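Local coordinates for ubiquitin-like-specific protease 2 (Saccharomyces cerevisiae, PDB 5LNB), which acts as a SUMO-specific cysteine protease of the C48 family that removes the modifier from conjugated proteins, the chain here being its catalytic domain, at residues A[53-58]-A[80-85]; A[59-64]-A[266-271]; A[112-117]-A[123-128]; A[162-167]-A[220-225]; A[224-227]-A[233-236]. All coordinates share one frame; numbering follows the deposited sequence.

The five contacts assemble the helices of the catalytic domain around its central sheet. Contact 3, the hairpin 112-117/123-128, lies about 5 Å from the centre of the chain, and its centre is about 8 Å from that of contact 4 and about 9 Å from that of contact 1. Helix 51-67 serves contacts 1 and 2, whose centres are about 14 Å apart. Helix 215-228 serves contacts 4 and 5, which share Arg-224 and Lys-225. Contact 4 holds part of the probable active site: Asp-165, hydrogen-bonded to His-122, which immediately precedes segment 123-128 of contact 3; Cys-215 begins helix 215-228. Contacts 1 and 5, with centres about 19 Å apart, do not touch.

Contact 1. Residues A[53-58]-A[80-85]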
# COMPACT_ATOMS: atom_id res chain seq x y z
N ILE A 53 -7.44 7.73 4.52
CA ILE A 53 -6.51 8.46 3.67
C ILE A 53 -5.52 7.49 3.03
O ILE A 53 -5.27 7.53 1.82
CB ILE A 53 -5.78 9.54 4.48
CG1 ILE A 53 -6.76 10.64 4.92
CG2 ILE A 53 -4.65 10.11 3.66
CD1 ILE A 53 -7.47 11.34 3.77
N LEU A 54 -4.95 6.60 3.83
CA LEU A 54 -3.93 5.71 3.30
C LEU A 54 -4.52 4.73 2.28
O LEU A 54 -3.94 4.54 1.20
CB LEU A 54 -3.24 4.97 4.43
CG LEU A 54 -2.01 4.23 3.91
CD1 LEU A 54 -0.87 4.45 4.86
CD2 LEU A 54 -2.32 2.73 3.73
N ASP A 55 -5.66 4.11 2.60
CA ASP A 55 -6.23 3.16 1.64
C ASP A 55 -6.69 3.87 0.37
O ASP A 55 -6.57 3.32 -0.73
CB ASP A 55 -7.37 2.34 2.27
CG ASP A 55 -6.87 1.35 3.32
OD1 ASP A 55 -5.78 0.79 3.14
OD2 ASP A 55 -7.54 1.13 4.35
N PHE A 56 -7.21 5.10 0.48
CA PHE A 56 -7.57 5.83 -0.72
C PHE A 56 -6.36 6.06 -1.62
O PHE A 56 -6.42 5.81 -2.83
CB PHE A 56 -8.21 7.17 -0.38
CG PHE A 56 -8.44 8.02 -1.60
CD1 PHE A 56 -9.48 7.75 -2.46
CD2 PHE A 56 -7.59 9.07 -1.90
CE1 PHE A 56 -9.69 8.52 -3.59
CE2 PHE A 56 -7.79 9.84 -3.03
CZ PHE A 56 -8.85 9.56 -3.87
N PHE A 57 -5.26 6.53 -1.05
CA PHE A 57 -4.13 6.92 -1.89
C PHE A 57 -3.34 5.74 -2.42
O PHE A 57 -2.81 5.81 -3.54
CB PHE A 57 -3.22 7.87 -1.12
CG PHE A 57 -3.59 9.30 -1.28
CD1 PHE A 57 -3.56 9.89 -2.54
CD2 PHE A 57 -3.95 10.07 -0.19
CE1 PHE A 57 -3.89 11.23 -2.72
CE2 PHE A 57 -4.27 11.42 -0.36
CZ PHE A 57 -4.24 12.00 -1.62
N THR A 58 -3.22 4.64 -1.67
CA THR A 58 -2.59 3.47 -2.26
C THR A 58 -3.38 3.01 -3.47
O THR A 58 -2.82 2.73 -4.54
CB THR A 58 -2.45 2.34 -1.23
OG1 THR A 58 -3.75 1.92 -0.80
CG2 THR A 58 -1.63 2.80 -0.03
N SER A 80 -6.59 -3.78 1.44
CA SER A 80 -6.81 -2.66 2.34
C SER A 80 -6.02 -2.88 3.63
O SER A 80 -5.65 -4.01 3.98
CB SER A 80 -8.29 -2.49 2.65
OG SER A 80 -8.64 -3.21 3.82
N SER A 81 -5.75 -1.78 4.34
CA SER A 81 -4.99 -1.87 5.59
C SER A 81 -5.65 -2.78 6.61
O SER A 81 -4.97 -3.32 7.48
CB SER A 81 -4.79 -0.49 6.19
OG SER A 81 -6.03 0.09 6.54
N PHE A 82 -6.97 -2.96 6.54
CA PHE A 82 -7.64 -3.81 7.52
C PHE A 82 -7.36 -5.29 7.33
O PHE A 82 -7.61 -6.06 8.26
CB PHE A 82 -9.15 -3.55 7.50
CG PHE A 82 -9.51 -2.17 7.95
CD1 PHE A 82 -9.61 -1.13 7.04
CD2 PHE A 82 -9.73 -1.90 9.30
CE1 PHE A 82 -9.95 0.14 7.45
CE2 PHE A 82 -10.06 -0.63 9.72
CZ PHE A 82 -10.17 0.40 8.79
N PHE A 83 -6.82 -5.72 6.17
CA PHE A 83 -6.51 -7.13 5.98
C PHE A 83 -5.53 -7.63 7.04
O PHE A 83 -5.80 -8.61 7.75
CB PHE A 83 -5.96 -7.37 4.58
CG PHE A 83 -5.37 -8.74 4.39
CD1 PHE A 83 -6.18 -9.84 4.18
CD2 PHE A 83 -4.00 -8.94 4.44
CE1 PHE A 83 -5.64 -11.11 4.01
CE2 PHE A 83 -3.45 -10.21 4.27
CZ PHE A 83 -4.27 -11.29 4.06
N TYR A 84 -4.36 -6.99 7.15
CA TYR A 84 -3.36 -7.49 8.09
C TYR A 84 -3.90 -7.48 9.51
O TYR A 84 -3.72 -8.45 10.26
CB TYR A 84 -2.07 -6.66 8.01
CG TYR A 84 -0.98 -7.15 8.94
CD1 TYR A 84 -0.87 -6.65 10.23
CD2 TYR A 84 -0.06 -8.09 8.51
CE1 TYR A 84 0.13 -7.08 11.08
CE2 TYR A 84 0.94 -8.53 9.35
CZ TYR A 84 1.03 -8.03 10.63
OH TYR A 84 2.02 -8.47 11.48
N THR A 85 -4.59 -6.41 9.89
CA THR A 85 -5.18 -6.35 11.22
C THR A 85 -6.14 -7.51 11.45
O THR A 85 -6.16 -8.11 12.54
CB THR A 85 -5.89 -5.01 11.39
OG1 THR A 85 -4.94 -3.96 11.23
CG2 THR A 85 -6.55 -4.92 12.77
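At the entrance to helix 82-87, the carboxylate of Asp-55, on helix 51-67, takes hold of Ser-81 through both its backbone and its side chain. Ser-81 N donates to Asp-55 OD1 over 2.8 Å at an N-H...O angle of 152°, approaching on the syn side but tilted from the carboxylate plane. A weak second branch runs from Ser-81 N to Asp-55 OD2 at 3.4 Å. Ser-81 OG donates to Asp-55 OD2 at 2.9 Å, again on the syn side and nearer to the plane. The hydroxyl can do this because chi1 of Ser-81, 63°, places OG between the backbone N and the carbonyl carbon. Next to this grip, Ser-80 OG accepts from Phe-82 N at 3.2 Å, a capping bond at the turn into the helix. The Phe-82 ring brings CE1 to 4.0 Å from Asp-55 OD2, and a weak hydrogen bond links Ser-81 OG to Asp-51 one helical turn before Asp-55. Both oxygens of Asp-55 are therefore engaged, which fixes the rotation of the carboxylate, and its position facing the N-terminal end of helix 82-87, among N-H and hydroxyl donors, would probably favour the ionised form.

Contact 2. Residues A[59-64]-A[266-271]; sequences KFYIES and KNLRHT
Tyr-61 and Leu-268 meet where helix 51-67 of the catalytic domain faces the long helix 264-285. The Leu-268 methyl CD2 sits at the edge of the tyrosine ring, close to its plane, 3.7 Å from Tyr-61 OH. Phe-60 makes the second touch, with CE2 4.3 Å from the Thr-271 methyl CG2. A water lying in the plane of the Tyr-61 ring joins the two helices, hydrogen-bonded to Tyr-61 OH and, at 3.1 Å, to Thr-271 OG1. The short helical segments are far apart, with axes 13.9 Å from each other and directions at 76°, so the aromatic side chains of Phe-60 and Tyr-61 do most of the reaching, toward Leu-268 and Thr-271. What turns the tyrosine toward the gap is chi1 of -72°, which sets CG anti to the carbonyl carbon. The neighbouring Phe-60 places CD2 over the rim of one tyrosine face, 3.7 Å above the plane, and with Arg-224 over the other face the ring is sandwiched, which probably limits its rotation. Farther out, Ile-220 of helix 215-228 packs against both Tyr-61 and Leu-268, while Phe-57 touches Leu-268 and Thr-271. Lys-59 and Glu-63 are paired in a salt bridge one turn apart on helix 51-67, and each has a further partner, Asp-29 and Arg-73 respectively. On the face of the Tyr-61 ring opposite Phe-60, Arg-224 NE stands over the rim, 3.5 Å from Tyr-61 CE1.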
# COMPACT_ATOMS: atom_id res chain seq x y z
N LYS A 59 -4.71 2.96 -3.34
CA LYS A 59 -5.58 2.69 -4.47
C LYS A 59 -5.38 3.73 -5.57
O LYS A 59 -5.23 3.39 -6.75
CB LYS A 59 -7.03 2.67 -4.01
CG LYS A 59 -8.04 2.39 -5.10
CD LYS A 59 -8.02 0.94 -5.49
CE LYS A 59 -9.28 0.57 -6.30
NZ LYS A 59 -9.07 -0.68 -7.09
N PHE A 60 -5.36 5.01 -5.19
CA PHE A 60 -5.25 6.08 -6.17
C PHE A 60 -3.99 5.93 -7.03
O PHE A 60 -4.06 5.98 -8.26
CB PHE A 60 -5.28 7.43 -5.45
CG PHE A 60 -5.27 8.61 -6.37
CD1 PHE A 60 -6.44 9.05 -6.97
CD2 PHE A 60 -4.08 9.27 -6.65
CE1 PHE A 60 -6.43 10.14 -7.83
CE2 PHE A 60 -4.07 10.36 -7.51
CZ PHE A 60 -5.24 10.80 -8.09
N TYR A 61 -2.83 5.74 -6.39
CA TYR A 61 -1.59 5.72 -7.15
C TYR A 61 -1.36 4.40 -7.89
O TYR A 61 -0.62 4.39 -8.88
CB TYR A 61 -0.40 6.03 -6.24
CG TYR A 61 -0.39 7.49 -5.84
CD1 TYR A 61 -0.36 8.48 -6.82
CD2 TYR A 61 -0.47 7.87 -4.51
CE1 TYR A 61 -0.39 9.82 -6.47
CE2 TYR A 61 -0.49 9.21 -4.15
CZ TYR A 61 -0.45 10.18 -5.13
OH TYR A 61 -0.46 11.50 -4.78
N ILE A 62 -1.98 3.31 -7.46
CA ILE A 62 -1.87 2.08 -8.23
C ILE A 62 -2.76 2.14 -9.47
O ILE A 62 -2.38 1.68 -10.55
CB ILE A 62 -2.18 0.87 -7.35
CG1 ILE A 62 -1.04 0.67 -6.34
CG2 ILE A 62 -2.37 -0.37 -8.20
CD1 ILE A 62 -1.28 -0.45 -5.36
N GLU A 63 -3.95 2.73 -9.33
CA GLU A 63 -4.80 2.94 -10.49
C GLU A 63 -4.14 3.87 -11.50
O GLU A 63 -4.26 3.67 -12.72
CB GLU A 63 -6.15 3.51 -10.04
CG GLU A 63 -6.99 2.51 -9.29
CD GLU A 63 -7.62 1.45 -10.21
OE1 GLU A 63 -7.95 1.80 -11.37
OE2 GLU A 63 -7.77 0.28 -9.77
N SER A 64 -3.43 4.89 -11.02
CA SER A 64 -2.68 5.75 -11.93
C SER A 64 -1.66 4.95 -12.71
O SER A 64 -1.50 5.13 -13.93
CB SER A 64 -2.01 6.88 -11.15
OG SER A 64 -1.01 7.52 -11.92
N LYS A 266 1.58 18.18 2.34
CA LYS A 266 0.86 19.28 1.72
C LYS A 266 0.41 18.91 0.31
O LYS A 266 -0.69 19.27 -0.11
CB LYS A 266 1.73 20.54 1.70
CG LYS A 266 1.20 21.63 0.80
CD LYS A 266 2.04 22.90 0.86
CE LYS A 266 1.21 24.11 0.40
NZ LYS A 266 1.81 25.42 0.82
N ASN A 267 1.25 18.17 -0.42
CA ASN A 267 0.88 17.83 -1.79
C ASN A 267 -0.27 16.84 -1.82
O ASN A 267 -1.15 16.92 -2.70
CB ASN A 267 2.11 17.30 -2.54
CG ASN A 267 3.10 18.42 -2.87
OD1 ASN A 267 2.71 19.48 -3.37
ND2 ASN A 267 4.38 18.20 -2.57
N LEU A 268 -0.32 15.92 -0.86
CA LEU A 268 -1.48 15.04 -0.74
C LEU A 268 -2.75 15.84 -0.46
O LEU A 268 -3.81 15.54 -1.01
CB LEU A 268 -1.24 13.99 0.34
CG LEU A 268 -0.09 12.99 0.13
CD1 LEU A 268 0.09 12.17 1.39
CD2 LEU A 268 -0.35 12.06 -1.08
N ARG A 269 -2.66 16.87 0.39
CA ARG A 269 -3.83 17.72 0.65
C ARG A 269 -4.28 18.41 -0.62
O ARG A 269 -5.48 18.45 -0.93
CB ARG A 269 -3.53 18.76 1.72
CG ARG A 269 -3.42 18.25 3.13
CD ARG A 269 -3.73 19.37 4.12
NE ARG A 269 -3.20 20.68 3.71
CZ ARG A 269 -1.99 21.14 4.01
NH1 ARG A 269 -1.15 20.39 4.71
NH2 ARG A 269 -1.61 22.34 3.61
N HIS A 270 -3.34 18.99 -1.36
CA HIS A 270 -3.68 19.64 -2.62
C HIS A 270 -4.35 18.68 -3.58
O HIS A 270 -5.28 19.05 -4.30
CB HIS A 270 -2.43 20.26 -3.25
CG HIS A 270 -2.73 21.15 -4.42
ND1 HIS A 270 -2.38 20.82 -5.72
CD2 HIS A 270 -3.36 22.35 -4.50
CE1 HIS A 270 -2.78 21.79 -6.53
NE2 HIS A 270 -3.38 22.72 -5.82
N THR A 271 -3.88 17.43 -3.63
CA THR A 271 -4.50 16.46 -4.53
C THR A 271 -5.95 16.18 -4.14
O THR A 271 -6.86 16.25 -4.97
CB THR A 271 -3.70 15.16 -4.55
OG1 THR A 271 -2.38 15.40 -5.06
CG2 THR A 271 -4.40 14.12 -5.42
O HOH W 1 -0.62 13.27 -6.55

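Contact 3. Residues A[112-117]-A[123-128]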
# COMPACT_ATOMS: atom_id res chain seq x y z
N TYR A 112 2.39 -8.55 -8.02
CA TYR A 112 2.59 -7.69 -6.84
C TYR A 112 1.35 -7.77 -5.97
O TYR A 112 0.25 -7.43 -6.41
CB TYR A 112 2.85 -6.22 -7.25
CG TYR A 112 3.74 -6.09 -8.46
CD1 TYR A 112 5.11 -6.33 -8.39
CD2 TYR A 112 3.21 -5.74 -9.70
CE1 TYR A 112 5.92 -6.24 -9.52
CE2 TYR A 112 4.00 -5.64 -10.83
CZ TYR A 112 5.35 -5.90 -10.74
OH TYR A 112 6.11 -5.80 -11.87
N VAL A 113 1.51 -8.22 -4.73
CA VAL A 113 0.43 -8.19 -3.75
C VAL A 113 0.85 -7.19 -2.67
O VAL A 113 1.87 -7.38 -2.00
CB VAL A 113 0.14 -9.57 -3.16
CG1 VAL A 113 -1.02 -9.49 -2.17
CG2 VAL A 113 -0.17 -10.58 -4.28
N VAL A 114 0.06 -6.12 -2.52
CA VAL A 114 0.44 -4.96 -1.72
C VAL A 114 -0.28 -5.03 -0.39
O VAL A 114 -1.52 -5.06 -0.35
CB VAL A 114 0.13 -3.65 -2.45
CG1 VAL A 114 0.55 -2.44 -1.58
CG2 VAL A 114 0.82 -3.61 -3.82
N ILE A 115 0.47 -5.03 0.70
CA ILE A 115 -0.15 -5.13 2.02
C ILE A 115 0.35 -4.03 2.94
O ILE A 115 1.45 -4.15 3.51
CB ILE A 115 0.09 -6.51 2.65
CG1 ILE A 115 -0.41 -7.61 1.71
CG2 ILE A 115 -0.58 -6.59 4.01
CD1 ILE A 115 -0.12 -9.01 2.21
N PRO A 116 -0.40 -2.94 3.10
CA PRO A 116 -0.02 -1.94 4.12
C PRO A 116 -0.33 -2.46 5.52
O PRO A 116 -1.32 -3.17 5.74
CB PRO A 116 -0.86 -0.71 3.76
CG PRO A 116 -1.92 -1.19 2.87
CD PRO A 116 -1.44 -2.45 2.20
N ILE A 117 0.52 -2.09 6.48
CA ILE A 117 0.50 -2.66 7.82
C ILE A 117 0.41 -1.53 8.84
O ILE A 117 1.25 -0.63 8.86
CB ILE A 117 1.75 -3.53 8.08
CG1 ILE A 117 1.69 -4.76 7.16
CG2 ILE A 117 1.85 -3.92 9.55
CD1 ILE A 117 2.90 -5.66 7.24
N TRP A 123 2.83 2.90 10.75
CA TRP A 123 2.60 2.43 9.39
C TRP A 123 3.89 1.95 8.75
O TRP A 123 4.92 2.63 8.81
CB TRP A 123 2.03 3.55 8.51
CG TRP A 123 0.56 3.85 8.66
CD1 TRP A 123 0.00 4.97 9.23
CD2 TRP A 123 -0.53 3.06 8.16
NE1 TRP A 123 -1.37 4.90 9.15
CE2 TRP A 123 -1.72 3.75 8.50
CE3 TRP A 123 -0.62 1.84 7.49
CZ2 TRP A 123 -2.99 3.25 8.17
CZ3 TRP A 123 -1.87 1.34 7.17
CH2 TRP A 123 -3.04 2.05 7.51
N PHE A 124 3.84 0.78 8.12
CA PHE A 124 4.82 0.39 7.12
C PHE A 124 4.10 -0.53 6.14
O PHE A 124 2.88 -0.68 6.21
CB PHE A 124 6.08 -0.23 7.78
CG PHE A 124 5.83 -1.53 8.51
CD1 PHE A 124 6.04 -2.75 7.89
CD2 PHE A 124 5.43 -1.52 9.84
CE1 PHE A 124 5.83 -3.95 8.57
CE2 PHE A 124 5.22 -2.72 10.53
CZ PHE A 124 5.41 -3.93 9.89
N SER A 125 4.83 -1.12 5.20
CA SER A 125 4.16 -1.86 4.14
C SER A 125 5.07 -2.94 3.57
O SER A 125 6.29 -2.88 3.69
CB SER A 125 3.70 -0.91 3.02
OG SER A 125 3.01 -1.59 2.00
N CYS A 126 4.45 -3.93 2.93
CA CYS A 126 5.23 -4.88 2.15
C CYS A 126 4.53 -5.12 0.81
O CYS A 126 3.36 -4.78 0.62
CB CYS A 126 5.45 -6.19 2.90
SG CYS A 126 3.98 -7.14 3.14
N ILE A 127 5.29 -5.67 -0.12
CA ILE A 127 4.81 -6.05 -1.44
C ILE A 127 5.33 -7.45 -1.72
O ILE A 127 6.54 -7.69 -1.66
CB ILE A 127 5.28 -5.07 -2.53
CG1 ILE A 127 4.73 -3.67 -2.26
CG2 ILE A 127 4.84 -5.55 -3.92
CD1 ILE A 127 5.10 -2.63 -3.33
N ILE A 128 4.42 -8.38 -1.97
CA ILE A 128 4.78 -9.78 -2.18
C ILE A 128 5.01 -10.00 -3.67
O ILE A 128 4.13 -9.73 -4.49
CB ILE A 128 3.68 -10.73 -1.66
CG1 ILE A 128 3.25 -10.32 -0.25
CG2 ILE A 128 4.19 -12.17 -1.68
CD1 ILE A 128 2.20 -11.26 0.34
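Ile-117 lies over one face of the Phe-124 ring, its CG2 methyl 4.0 Å from the ring centroid in a CH-pi contact. A chi1 of 64° folds the phenylalanine back over its own backbone toward Ile-117. Ile-115 and Ile-128 lie on the same face of the sheet, and their CD1 methyls meet at 3.7 Å. On the other face, Pro-116 CB comes within 4.1 Å of Trp-123 CZ3, while the indole brings CE3 to 3.4 Å from Ile-117 O. Trp-123 NE1 donates to Val-49 O, and the indole packs on Leu-54. Replacing this tryptophan with alanine would probably leave Val-49 O without that donor and open a gap beside Pro-116 and Leu-54. Between the backbones, Ile-115 N donates almost straight (175°) to Cys-126 O at 2.9 Å. Helix 172-190 covers the Ile-117 and Ile-128 face; helices 51-67 and 215-228 cover the Val-114 and Pro-116 face. This is the antiparallel beta hairpin of inner strands 112-119 and 122-129 in the mixed sheet of the Ulp1-type protease fold.

Contact 4. Residues A[162-167]-A[220-225]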
# COMPACT_ATOMS: atom_id res chain seq x y z
N LEU A 162 8.77 -7.95 0.05
CA LEU A 162 9.55 -6.72 0.07
C LEU A 162 8.95 -5.77 1.10
O LEU A 162 7.86 -5.23 0.90
CB LEU A 162 9.58 -6.10 -1.33
CG LEU A 162 9.99 -7.05 -2.46
CD1 LEU A 162 9.90 -6.36 -3.83
CD2 LEU A 162 11.41 -7.62 -2.24
N THR A 163 9.66 -5.57 2.21
CA THR A 163 9.16 -4.85 3.39
C THR A 163 9.95 -3.55 3.57
O THR A 163 11.18 -3.58 3.63
CB THR A 163 9.29 -5.72 4.65
OG1 THR A 163 8.77 -7.02 4.38
CG2 THR A 163 8.53 -5.10 5.82
N PHE A 164 9.24 -2.43 3.67
CA PHE A 164 9.89 -1.13 3.72
C PHE A 164 9.24 -0.23 4.77
O PHE A 164 8.01 -0.18 4.88
CB PHE A 164 9.90 -0.45 2.34
CG PHE A 164 8.61 -0.62 1.56
CD1 PHE A 164 7.67 0.40 1.51
CD2 PHE A 164 8.35 -1.81 0.89
CE1 PHE A 164 6.49 0.25 0.79
CE2 PHE A 164 7.16 -1.97 0.18
CZ PHE A 164 6.23 -0.94 0.12
N ASP A 165 10.08 0.46 5.54
CA ASP A 165 9.66 1.18 6.73
C ASP A 165 10.52 2.43 6.84
O ASP A 165 11.74 2.35 6.76
CB ASP A 165 9.83 0.30 7.97
CG ASP A 165 9.36 0.96 9.25
OD1 ASP A 165 8.83 2.10 9.22
OD2 ASP A 165 9.50 0.32 10.31
N SER A 166 9.87 3.59 7.00
CA SER A 166 10.63 4.82 7.16
C SER A 166 11.32 4.90 8.51
O SER A 166 12.26 5.69 8.66
CB SER A 166 9.71 6.04 6.97
OG SER A 166 8.58 5.95 7.82
N LEU A 167 10.90 4.10 9.50
CA LEU A 167 11.65 4.01 10.74
C LEU A 167 12.78 2.98 10.60
O LEU A 167 12.78 2.14 9.70
CB LEU A 167 10.74 3.64 11.92
CG LEU A 167 9.57 4.61 12.14
CD1 LEU A 167 8.74 4.23 13.37
CD2 LEU A 167 10.06 6.07 12.25
N ILE A 220 2.54 5.82 1.61
CA ILE A 220 1.89 6.28 0.39
C ILE A 220 2.92 6.58 -0.69
O ILE A 220 2.80 6.12 -1.84
CB ILE A 220 1.00 7.50 0.69
CG1 ILE A 220 -0.19 7.10 1.57
CG2 ILE A 220 0.56 8.21 -0.61
CD1 ILE A 220 -0.96 8.28 2.17
N LEU A 221 3.97 7.33 -0.35
CA LEU A 221 4.91 7.75 -1.38
C LEU A 221 5.85 6.64 -1.79
O LEU A 221 6.31 6.62 -2.94
CB LEU A 221 5.68 8.98 -0.92
CG LEU A 221 4.89 10.24 -1.32
CD1 LEU A 221 3.94 10.72 -0.22
CD2 LEU A 221 5.78 11.35 -1.80
N ASN A 222 6.15 5.69 -0.89
CA ASN A 222 6.98 4.56 -1.27
C ASN A 222 6.24 3.64 -2.23
O ASN A 222 6.79 3.19 -3.24
CB ASN A 222 7.45 3.81 -0.02
CG ASN A 222 8.48 4.60 0.78
OD1 ASN A 222 9.15 5.49 0.25
ND2 ASN A 222 8.59 4.28 2.06
N ILE A 223 4.97 3.36 -1.93
CA ILE A 223 4.14 2.59 -2.85
C ILE A 223 3.99 3.33 -4.17
O ILE A 223 4.12 2.74 -5.25
CB ILE A 223 2.77 2.28 -2.21
CG1 ILE A 223 2.96 1.24 -1.09
CG2 ILE A 223 1.79 1.80 -3.28
CD1 ILE A 223 1.73 0.94 -0.28
N ARG A 224 3.73 4.63 -4.11
CA ARG A 224 3.63 5.42 -5.33
C ARG A 224 4.89 5.30 -6.17
O ARG A 224 4.82 5.10 -7.39
CB ARG A 224 3.36 6.88 -4.99
CG ARG A 224 3.35 7.78 -6.21
CD ARG A 224 3.10 9.23 -5.85
NE ARG A 224 3.06 10.06 -7.05
CZ ARG A 224 3.02 11.39 -7.03
NH1 ARG A 224 3.03 12.05 -5.88
NH2 ARG A 224 2.98 12.06 -8.18
N LYS A 225 6.06 5.44 -5.54
CA LYS A 225 7.31 5.34 -6.29
C LYS A 225 7.47 3.95 -6.89
O LYS A 225 7.87 3.81 -8.05
CB LYS A 225 8.49 5.68 -5.39
CG LYS A 225 9.85 5.50 -6.05
CD LYS A 225 10.04 6.43 -7.24
CE LYS A 225 9.81 7.88 -6.85
NZ LYS A 225 10.26 8.83 -7.92
O HOH W 2 7.01 2.63 4.01
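Strand 159-164 passes helix 215-228 with its nearest CA pair, Phe-164 and Asn-222, 8.1 Å apart, so side chains fill the interval. In Phe-164 a chi1 of 40° tips CG above the main chain and sends the ring to the helix. Its CD1 comes 3.7 Å from Asn-222 CB, and the two side chains run alongside each other in opposite senses, ring and amide planes 75° apart. Ile-223 crosses the phenylalanine at about a right angle, its CG1 at the ring edge and 4.1 Å from Phe-164 CZ. The ring also meets that of Trp-237. With an alanine at Phe-164, Asn-222 CB and Ile-223 CG1 would probably face a gap, and Trp-237 would lose its neighbouring ring. A water completes the link, donating to Phe-164 O at 3.1 Å and accepting from Asn-222 ND2 at 3.0 Å. Asp-165, next along the chain, points its CB away from the helix, and Asp-165 OD1 accepts from Leu-167 N at 2.9 Å, from well above the carboxylate plane, forming an Asx turn. The same carboxylate bonds His-122 through OD1 and His-171 through OD2, while Ser-166 touches Cys-215; His-122, Asp-165 and Cys-215 are consistent with the catalytic triad of C48 proteases. With Asn-222 OD1 bonded to Arg-261 and ND2 to the water, both ends of the amide are engaged, which fixes its orientation beside the apolar ring.

Contact 5. Residues A[224-227]-A[233-236]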
# COMPACT_ATOMS: atom_id res chain seq x y z
N ARG A 224 3.73 4.63 -4.11
CA ARG A 224 3.63 5.42 -5.33
C ARG A 224 4.89 5.30 -6.17
O ARG A 224 4.82 5.10 -7.39
CB ARG A 224 3.36 6.88 -4.99
CG ARG A 224 3.35 7.78 -6.21
CD ARG A 224 3.10 9.23 -5.85
NE ARG A 224 3.06 10.06 -7.05
CZ ARG A 224 3.02 11.39 -7.03
NH1 ARG A 224 3.03 12.05 -5.88
NH2 ARG A 224 2.98 12.06 -8.18
N LYS A 225 6.06 5.44 -5.54
CA LYS A 225 7.31 5.34 -6.29
C LYS A 225 7.47 3.95 -6.89
O LYS A 225 7.87 3.81 -8.05
CB LYS A 225 8.49 5.68 -5.39
CG LYS A 225 9.85 5.50 -6.05
CD LYS A 225 10.04 6.43 -7.24
CE LYS A 225 9.81 7.88 -6.85
NZ LYS A 225 10.26 8.83 -7.92
N PHE A 226 7.18 2.91 -6.11
CA PHE A 226 7.31 1.55 -6.63
C PHE A 226 6.54 1.38 -7.93
O PHE A 226 7.06 0.80 -8.90
CB PHE A 226 6.83 0.55 -5.57
CG PHE A 226 6.92 -0.89 -6.01
CD1 PHE A 226 5.90 -1.47 -6.77
CD2 PHE A 226 8.02 -1.67 -5.66
CE1 PHE A 226 5.98 -2.81 -7.17
CE2 PHE A 226 8.11 -3.01 -6.07
CZ PHE A 226 7.09 -3.58 -6.83
N PHE A 227 5.32 1.89 -8.00
CA PHE A 227 4.46 1.65 -9.16
C PHE A 227 4.63 2.68 -10.27
O PHE A 227 3.98 2.55 -11.31
CB PHE A 227 3.01 1.57 -8.72
CG PHE A 227 2.67 0.25 -8.10
CD1 PHE A 227 2.42 -0.86 -8.89
CD2 PHE A 227 2.65 0.11 -6.72
CE1 PHE A 227 2.13 -2.08 -8.32
CE2 PHE A 227 2.36 -1.10 -6.14
CZ PHE A 227 2.10 -2.21 -6.94
N THR A 233 12.40 -0.43 -9.43
CA THR A 233 12.45 -0.32 -7.98
C THR A 233 12.93 -1.62 -7.36
O THR A 233 13.74 -1.62 -6.43
CB THR A 233 11.08 0.07 -7.43
OG1 THR A 233 10.58 1.21 -8.13
CG2 THR A 233 11.17 0.38 -5.93
N ILE A 234 12.43 -2.75 -7.86
CA ILE A 234 12.89 -4.04 -7.36
C ILE A 234 14.40 -4.17 -7.52
O ILE A 234 15.10 -4.65 -6.63
CB ILE A 234 12.13 -5.18 -8.05
CG1 ILE A 234 10.66 -5.19 -7.61
CG2 ILE A 234 12.80 -6.52 -7.76
CD1 ILE A 234 9.78 -6.17 -8.42
N ASP A 235 14.93 -3.70 -8.66
CA ASP A 235 16.37 -3.80 -8.89
C ASP A 235 17.15 -2.89 -7.94
O ASP A 235 18.20 -3.28 -7.43
CB ASP A 235 16.69 -3.47 -10.35
CG ASP A 235 16.47 -4.66 -11.27
OD1 ASP A 235 16.71 -5.80 -10.82
OD2 ASP A 235 16.05 -4.47 -12.44
N VAL A 236 16.63 -1.69 -7.67
CA VAL A 236 17.29 -0.79 -6.72
C VAL A 236 17.42 -1.47 -5.36
O VAL A 236 18.50 -1.50 -4.77
CB VAL A 236 16.53 0.54 -6.62
CG1 VAL A 236 17.14 1.41 -5.52
CG2 VAL A 236 16.58 1.27 -7.95
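The Phe-226 ring meets Thr-233 and Ile-234 obliquely, with CD2 3.8 Å from the threonine methyl CG2 and CE2 3.7 Å from Ile-234 CG1. At its own edge, in plane, lies Phe-227 CG, and the Phe-226 CD1 atom stands 3.5 Å above the centre of the Phe-227 face. A chi1 of 180° holds the Phe-226 CG anti to the backbone N and brings the ring end round to the next helix. Beyond these two segments, Tyr-112 of the central sheet makes an edge-to-face stack with Phe-226. The contact joins the consecutive helices 215-228 and 230-238 across the short turn between them, where the CA atoms of Phe-226 and Thr-233 are 5.6 Å apart. Thr-233 turns its CB toward the first helix, and OG1 approaches Phe-226 CA at 3.6 Å. That hydroxyl is hydrogen-bonded to Asn-229 O one turn back and to Tyr-255 OH. Ile-234 CD1 also reaches Phe-226 CZ, at 4.1 Å, and the isoleucine packs on Tyr-112 as well.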